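Local coordinates for decapping and exoribonuclease protein 1 (Kluyveromyces lactis, PDB 4GPS) that hydrolyses NAD caps from the 5' end of a subset of RNAs and combines decapping with metal-dependent 5'-3' exoribonuclease activity, at residues R308-L311 with L312-I316; H184-D187 with I188-P192; K128-K131 with D132-G136. One frame throughout, in Å; residues are numbered along the deposited sequence.

Contact 1: R308-L311 with L312-I316; sequences RRKL and LRMWI
K310 and M314, one turn apart on helix 305-319, make the close side-chain meeting here: M314 CE lies against the aliphatic K310 CG at 3.5 Å and K310 CD at 3.8 Å. K310 sends CG opposite its own N (chi1 174°), and the two chains cross at a slant, M314 bending at its last torsion to bring CE against the lysine methylenes.

Beneath these side chains the backbone is regular alpha helix. Four successive i to i+4 bonds satisfy the carbonyls of R308, R309, K310 and L311, from L312 N to R308 O at 3.0 Å through R313 N to R309 O and M314 N to K310 O, both 2.9 Å, to W315 N, which reaches L311 O at 2.9 Å and 165°. M314 CB also rests on L311 O (3.2 Å).

The polar side-chain ends find partners elsewhere: R309 gives NE to the carbonyl of F193 and its guanidinium makes a cation-pi contact with F365, R313 is paired with D187 and bonds NH1 to a citrate probably from crystallisation, and W315 NE1 is bonded to T79 OG1. In this PD-(D/E)XK-family nuclease the helix connects strands 290-297 and 325-331, M314 packing on L326 and I328 of the latter near K295, a probable substrate-binding residue. L311 and W315 meet helix 346-353, and L312, R313 and I316 meet helix 182-190.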
loop_
_atom_site.group_PDB
_atom_site.type_symbol
_atom_site.label_atom_id
_atom_site.label_comp_id
_atom_site.label_asym_id
_atom_site.label_seq_id
_atom_site.Cartn_x
_atom_site.Cartn_y
_atom_site.Cartn_z
ATOM N N ARG A 308 11.486 10.229 4.166
ATOM C CA ARG A 308 11.844 8.886 4.597
ATOM C C ARG A 308 10.560 8.102 4.813
ATOM O O ARG A 308 10.496 6.922 4.491
ATOM C CB ARG A 308 12.687 8.933 5.874
ATOM C CG ARG A 308 14.056 9.617 5.665
ATOM C CD ARG A 308 15.033 8.777 4.845
ATOM N NE ARG A 308 15.363 7.518 5.518
ATOM C CZ ARG A 308 16.139 7.397 6.597
ATOM N NH1 ARG A 308 16.703 8.456 7.159
ATOM N NH2 ARG A 308 16.323 6.200 7.136
ATOM N N ARG A 309 9.532 8.766 5.342
ATOM C CA ARG A 309 8.227 8.135 5.559
ATOM C C ARG A 309 7.615 7.738 4.224
ATOM O O ARG A 309 7.069 6.643 4.082
ATOM C CB ARG A 309 7.258 9.100 6.235
ATOM C CG ARG A 309 7.042 8.867 7.681
ATOM C CD ARG A 309 6.556 10.132 8.331
ATOM N NE ARG A 309 6.872 10.085 9.744
ATOM C CZ ARG A 309 6.984 11.143 10.529
ATOM N NH1 ARG A 309 6.808 12.374 10.045
ATOM N NH2 ARG A 309 7.267 10.957 11.806
ATOM N N LYS A 310 7.697 8.643 3.254
ATOM C CA LYS A 310 7.141 8.381 1.934
ATOM C C LYS A 310 7.863 7.206 1.245
ATOM O O LYS A 310 7.214 6.318 0.690
ATOM C CB LYS A 310 7.200 9.656 1.069
ATOM C CG LYS A 310 6.781 9.427 -0.345
ATOM C CD LYS A 310 6.940 10.671 -1.213
ATOM C CE LYS A 310 5.926 11.751 -0.887
ATOM N NZ LYS A 310 6.144 12.916 -1.801
ATOM N N LEU A 311 9.194 7.202 1.291
ATOM C CA LEU A 311 9.984 6.124 0.695
ATOM C C LEU A 311 9.643 4.789 1.372
ATOM O O LEU A 311 9.416 3.788 0.689
ATOM C CB LEU A 311 11.481 6.420 0.819
ATOM C CG LEU A 311 11.940 7.619 -0.028
ATOM C CD1 LEU A 311 13.269 8.096 0.481
ATOM C CD2 LEU A 311 12.031 7.243 -1.515
ATOM N N LEU A 312 9.558 4.771 2.703
ATOM C CA LEU A 312 9.228 3.528 3.394
ATOM C C LEU A 312 7.824 3.059 3.007
ATOM O O LEU A 312 7.597 1.881 2.741
ATOM C CB LEU A 312 9.322 3.710 4.918
ATOM C CG LEU A 312 8.905 2.524 5.801
ATOM C CD1 LEU A 312 9.868 1.347 5.527
ATOM C CD2 LEU A 312 8.880 2.926 7.297
ATOM N N ARG A 313 6.883 3.992 2.945
ATOM C CA ARG A 313 5.509 3.662 2.615
ATOM C C ARG A 313 5.445 3.072 1.211
ATOM O O ARG A 313 4.756 2.088 0.955
ATOM C CB ARG A 313 4.654 4.930 2.736
ATOM C CG ARG A 313 3.250 4.681 3.253
ATOM C CD ARG A 313 2.484 5.967 3.565
ATOM N NE ARG A 313 1.282 5.640 4.335
ATOM C CZ ARG A 313 0.226 5.066 3.792
ATOM N NH1 ARG A 313 0.243 4.801 2.507
ATOM N NH2 ARG A 313 -0.798 4.687 4.526
ATOM N N MET A 314 6.216 3.672 0.321
ATOM C CA MET A 314 6.318 3.288 -1.085
ATOM C C MET A 314 6.809 1.822 -1.140
ATOM O O MET A 314 6.256 0.968 -1.846
ATOM C CB MET A 314 7.353 4.209 -1.729
ATOM C CG MET A 314 7.174 4.559 -3.134
ATOM S SD MET A 314 8.309 5.909 -3.613
ATOM C CE MET A 314 7.342 7.376 -3.081
ATOM N N TRP A 315 7.881 1.556 -0.406
ATOM C CA TRP A 315 8.427 0.229 -0.339
ATOM C C TRP A 315 7.356 -0.741 0.186
ATOM O O TRP A 315 7.152 -1.793 -0.412
ATOM C CB TRP A 315 9.640 0.218 0.596
ATOM C CG TRP A 315 10.186 -1.165 0.851
ATOM C CD1 TRP A 315 10.991 -1.907 0.013
ATOM C CD2 TRP A 315 9.904 -1.997 1.974
ATOM N NE1 TRP A 315 11.212 -3.144 0.545
ATOM C CE2 TRP A 315 10.560 -3.234 1.749
ATOM C CE3 TRP A 315 9.152 -1.828 3.151
ATOM C CZ2 TRP A 315 10.492 -4.298 2.666
ATOM C CZ3 TRP A 315 9.082 -2.893 4.062
ATOM C CH2 TRP A 315 9.749 -4.109 3.809
ATOM N N ILE A 316 6.680 -0.413 1.297
ATOM C CA ILE A 316 5.662 -1.327 1.834
ATOM C C ILE A 316 4.573 -1.529 0.804
ATOM O O ILE A 316 4.083 -2.637 0.619
ATOM C CB ILE A 316 4.985 -0.781 3.070
ATOM C CG1 ILE A 316 6.022 -0.580 4.175
ATOM C CG2 ILE A 316 3.865 -1.737 3.512
ATOM C CD1 ILE A 316 5.523 0.295 5.287
#

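Contact 2: H184-D187 with I188-P192; sequences HIID and IIMCP
I188, I189 and M190 give their N-H groups to the carbonyls of H184, I185 and I186, the i to i+4 bonds of the last turns of helix 182-190 in a PD-(D/E)XK nuclease fold. I188 N lies 3.1 Å from H184 O and I189 N 3.0 Å from I185 O, both with fairly straight N-H groups. M190 N meets I186 O at 2.9 Å, though its N-H is more bent, at 144°. The same M190 N has a second, weak bond to D187 O at 3.2 Å, and C191 and P192 lie in a 3-10 segment. The carboxylate of D187 turns out of the helix, its OD1 in a salt bridge with R313 NH2 of helix 305-319.

Around this backbone the packing is aliphatic. I185 and I189 meet obliquely, the CG2 branch of I185 against I189 CD1 at 3.8 Å. I186 and M190 lie side by side and point the same way, I186 CG2 at 4.1 Å from M190 CG; bends at chi2 and chi3 then carry the rest of the methionine away from I186.

The side chains face different neighbours. I185, I188 and I189 press on F381, I380 and F377 of helix 370-393, whose W376 NE1 donates to I188 O, while H184, I188 and C191 cover L198 or L200 of strand 198-204. I186 lies near Q317, a probable substrate-binding residue, and close to a bound citrate.

Back within the turn, I188 places CG1 beside its own N (chi1 -71°), which folds the longer branch back over the preceding turn until CD1 lies 3.3 Å from H184 O.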
loop_
_atom_site.group_PDB
_atom_site.type_symbol
_atom_site.label_atom_id
_atom_site.label_comp_id
_atom_site.label_asym_id
_atom_site.label_seq_id
_atom_site.Cartn_x
_atom_site.Cartn_y
_atom_site.Cartn_z
ATOM N N HIS A 184 -5.117 0.196 4.344
ATOM C CA HIS A 184 -5.139 -0.070 5.783
ATOM C C HIS A 184 -4.047 -0.995 6.253
ATOM O O HIS A 184 -3.658 -0.919 7.417
ATOM C CB HIS A 184 -6.483 -0.622 6.238
ATOM C CG HIS A 184 -7.631 0.259 5.888
ATOM N ND1 HIS A 184 -7.594 1.626 6.068
ATOM C CD2 HIS A 184 -8.819 -0.017 5.303
ATOM C CE1 HIS A 184 -8.709 2.157 5.599
ATOM N NE2 HIS A 184 -9.468 1.182 5.129
ATOM N N ILE A 185 -3.560 -1.879 5.376
ATOM C CA ILE A 185 -2.489 -2.753 5.791
ATOM C C ILE A 185 -1.269 -1.824 5.869
ATOM O O ILE A 185 -0.529 -1.827 6.842
ATOM C CB ILE A 185 -2.261 -3.936 4.798
ATOM C CG1 ILE A 185 -3.537 -4.800 4.668
ATOM C CG2 ILE A 185 -1.161 -4.812 5.323
ATOM C CD1 ILE A 185 -4.047 -5.293 6.018
ATOM N N ILE A 186 -1.076 -0.993 4.865
ATOM C CA ILE A 186 0.029 -0.076 4.939
ATOM C C ILE A 186 -0.068 0.771 6.245
ATOM O O ILE A 186 0.930 0.904 6.971
ATOM C CB ILE A 186 0.075 0.847 3.688
ATOM C CG1 ILE A 186 0.414 0.016 2.460
ATOM C CG2 ILE A 186 1.141 1.949 3.848
ATOM C CD1 ILE A 186 -0.052 0.655 1.170
ATOM N N ASP A 187 -1.249 1.315 6.564
ATOM C CA ASP A 187 -1.381 2.147 7.767
ATOM C C ASP A 187 -0.934 1.407 9.025
ATOM O O ASP A 187 -0.258 1.977 9.876
ATOM C CB ASP A 187 -2.828 2.630 8.030
ATOM C CG ASP A 187 -3.336 3.652 7.006
ATOM O OD1 ASP A 187 -2.546 4.506 6.525
ATOM O OD2 ASP A 187 -4.557 3.595 6.697
ATOM N N ILE A 188 -1.346 0.151 9.152
ATOM C CA ILE A 188 -1.001 -0.629 10.309
ATOM C C ILE A 188 0.500 -0.882 10.390
ATOM O O ILE A 188 1.059 -0.815 11.467
ATOM C CB ILE A 188 -1.734 -1.972 10.291
ATOM C CG1 ILE A 188 -3.217 -1.740 10.556
ATOM C CG2 ILE A 188 -1.076 -2.941 11.305
ATOM C CD1 ILE A 188 -4.119 -2.849 10.004
ATOM N N ILE A 189 1.154 -1.156 9.263
ATOM C CA ILE A 189 2.581 -1.412 9.295
ATOM C C ILE A 189 3.333 -0.112 9.616
ATOM O O ILE A 189 4.406 -0.143 10.231
ATOM C CB ILE A 189 3.073 -1.984 7.936
ATOM C CG1 ILE A 189 2.417 -3.334 7.688
ATOM C CG2 ILE A 189 4.591 -2.169 7.928
ATOM C CD1 ILE A 189 2.414 -3.728 6.186
ATOM N N MET A 190 2.760 1.024 9.217
ATOM C CA MET A 190 3.393 2.321 9.419
ATOM C C MET A 190 3.347 2.911 10.834
ATOM O O MET A 190 4.037 3.898 11.105
ATOM C CB MET A 190 2.797 3.346 8.434
ATOM C CG MET A 190 3.355 3.226 7.013
ATOM S SD MET A 190 5.169 3.521 6.846
ATOM C CE MET A 190 5.154 5.380 6.827
ATOM N N CYS A 191 2.550 2.333 11.733
ATOM C CA CYS A 191 2.428 2.879 13.094
ATOM C C CYS A 191 3.733 3.299 13.764
ATOM O O CYS A 191 3.865 4.431 14.200
ATOM C CB CYS A 191 1.653 1.910 14.008
ATOM S SG CYS A 191 -0.092 1.818 13.565
ATOM N N PRO A 192 4.734 2.418 13.812
ATOM C CA PRO A 192 5.967 2.871 14.477
ATOM C C PRO A 192 6.777 3.928 13.762
ATOM O O PRO A 192 7.770 4.438 14.298
ATOM C CB PRO A 192 6.765 1.581 14.687
ATOM C CG PRO A 192 6.214 0.631 13.709
ATOM C CD PRO A 192 4.757 0.969 13.548
#

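Contact 3: K128-K131 with D132-G136; sequences KAVK and DSFIG
V130 and F134 form the packed side of this turn: their side chains run side by side in the same direction, V130 CG1 at 4.2 Å from F134 CE1. Here the short helix 128-131 ends, and its last carbonyls are taken by the residues that follow. D132 N closes a helical bond to K128 O at 2.8 Å. S133 N reaches V130 O at 3.0 Å, and S133 OG lies 2.7 Å from A129 O and 2.9 Å from V130 O, close to both. K131 O is gripped twice, by F134 N from well above its plane and by I135 N nearly end-on at 2.9 Å.

The other side is looser and open to solvent. K128 and D132 are exposed, and K128 NZ stays 6.3 Å from D132 OD1. K131 crosses I135 obliquely: its CG meets I135 CB, while K131 NZ comes to 4.0 Å from I135 CG2.

F134 is buried between neighbours: its ring meets W125 with nearly parallel planes and packs on E115 and V116 of helix 114-122 and on L245 and L246 of helix 233-246. G136 then bonds by its backbone to L338 of strand 338-344.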
loop_
_atom_site.group_PDB
_atom_site.type_symbol
_atom_site.label_atom_id
_atom_site.label_comp_id
_atom_site.label_asym_id
_atom_site.label_seq_id
_atom_site.Cartn_x
_atom_site.Cartn_y
_atom_site.Cartn_z
ATOM N N LYS A 128 13.506 14.003 -29.390
ATOM C CA LYS A 128 13.114 15.262 -28.757
ATOM C C LYS A 128 11.611 15.480 -28.716
ATOM O O LYS A 128 11.084 15.943 -27.710
ATOM C CB LYS A 128 13.750 16.472 -29.470
ATOM C CG LYS A 128 15.182 16.819 -29.067
ATOM C CD LYS A 128 15.268 17.573 -27.738
ATOM C CE LYS A 128 15.704 16.669 -26.577
ATOM N NZ LYS A 128 17.016 15.988 -26.801
ATOM N N ALA A 129 10.932 15.176 -29.818
ATOM C CA ALA A 129 9.491 15.361 -29.884
ATOM C C ALA A 129 8.781 14.583 -28.774
ATOM O O ALA A 129 7.928 15.124 -28.079
ATOM C CB ALA A 129 8.962 14.926 -31.248
ATOM N N VAL A 130 9.137 13.314 -28.610
ATOM C CA VAL A 130 8.522 12.485 -27.580
ATOM C C VAL A 130 8.925 12.975 -26.180
ATOM O O VAL A 130 8.083 13.101 -25.301
ATOM C CB VAL A 130 8.924 11.003 -27.750
ATOM C CG1 VAL A 130 8.551 10.221 -26.518
ATOM C CG2 VAL A 130 8.242 10.420 -28.990
ATOM N N LYS A 131 10.205 13.263 -25.980
ATOM C CA LYS A 131 10.668 13.745 -24.684
ATOM C C LYS A 131 10.016 15.051 -24.278
ATOM O O LYS A 131 9.762 15.273 -23.092
ATOM C CB LYS A 131 12.178 13.952 -24.666
ATOM C CG LYS A 131 12.653 14.820 -23.494
ATOM C CD LYS A 131 14.166 14.920 -23.520
ATOM C CE LYS A 131 14.680 16.191 -22.883
ATOM N NZ LYS A 131 15.256 15.887 -21.574
ATOM N N ASP A 132 9.750 15.919 -25.246
ATOM C CA ASP A 132 9.149 17.197 -24.911
ATOM C C ASP A 132 7.663 17.093 -24.608
ATOM O O ASP A 132 7.051 18.090 -24.219
ATOM C CB ASP A 132 9.401 18.229 -26.009
ATOM C CG ASP A 132 10.847 18.673 -26.070
ATOM O OD1 ASP A 132 11.578 18.551 -25.053
ATOM O OD2 ASP A 132 11.243 19.164 -27.149
ATOM N N SER A 133 7.100 15.891 -24.779
ATOM C CA SER A 133 5.689 15.607 -24.480
ATOM C C SER A 133 5.528 15.175 -23.018
ATOM O O SER A 133 4.414 14.927 -22.561
ATOM C CB SER A 133 5.176 14.468 -25.339
ATOM O OG SER A 133 5.850 14.459 -26.569
ATOM N N PHE A 134 6.645 15.042 -22.309
ATOM C CA PHE A 134 6.637 14.648 -20.909
ATOM C C PHE A 134 7.529 15.565 -20.071
ATOM O O PHE A 134 7.066 16.247 -19.151
ATOM C CB PHE A 134 7.112 13.201 -20.763
ATOM C CG PHE A 134 6.257 12.206 -21.492
ATOM C CD1 PHE A 134 6.687 11.642 -22.681
ATOM C CD2 PHE A 134 5.015 11.816 -20.974
ATOM C CE1 PHE A 134 5.892 10.701 -23.338
ATOM C CE2 PHE A 134 4.210 10.867 -21.636
ATOM C CZ PHE A 134 4.647 10.314 -22.807
ATOM N N ILE A 135 8.810 15.595 -20.399
ATOM C CA ILE A 135 9.743 16.426 -19.654
ATOM C C ILE A 135 9.562 17.930 -19.960
ATOM O O ILE A 135 9.732 18.390 -21.101
ATOM C CB ILE A 135 11.185 15.985 -19.963
ATOM C CG1 ILE A 135 11.363 14.499 -19.606
ATOM C CG2 ILE A 135 12.174 16.855 -19.194
ATOM C CD1 ILE A 135 11.147 14.193 -18.103
ATOM N N GLY A 136 9.207 18.695 -18.940
ATOM C CA GLY A 136 9.027 20.128 -19.127
ATOM C C GLY A 136 7.580 20.568 -18.978
ATOM O O GLY A 136 7.272 21.755 -18.892
#

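Overall arrangement
Followed from the N terminus, contact 3 (128-136) comes first, then contact 2 (184-192), then contact 1 (308-316). Each is a local turn of consecutive residues, so none closes a long loop; they stand in series, and none nests in or crosses another. Contact 3 stays at the periphery, leading from a short surface helix into a loop, its centre about 38 Å from that of contact 2 and 29 Å from that of contact 1. Contacts 1 and 2 tie helix 305-319 to helix 182-190, distant in sequence but touching in the interior, with centres about 11 Å apart. Beside their charged pair, M190 against I316 adds apolar packing.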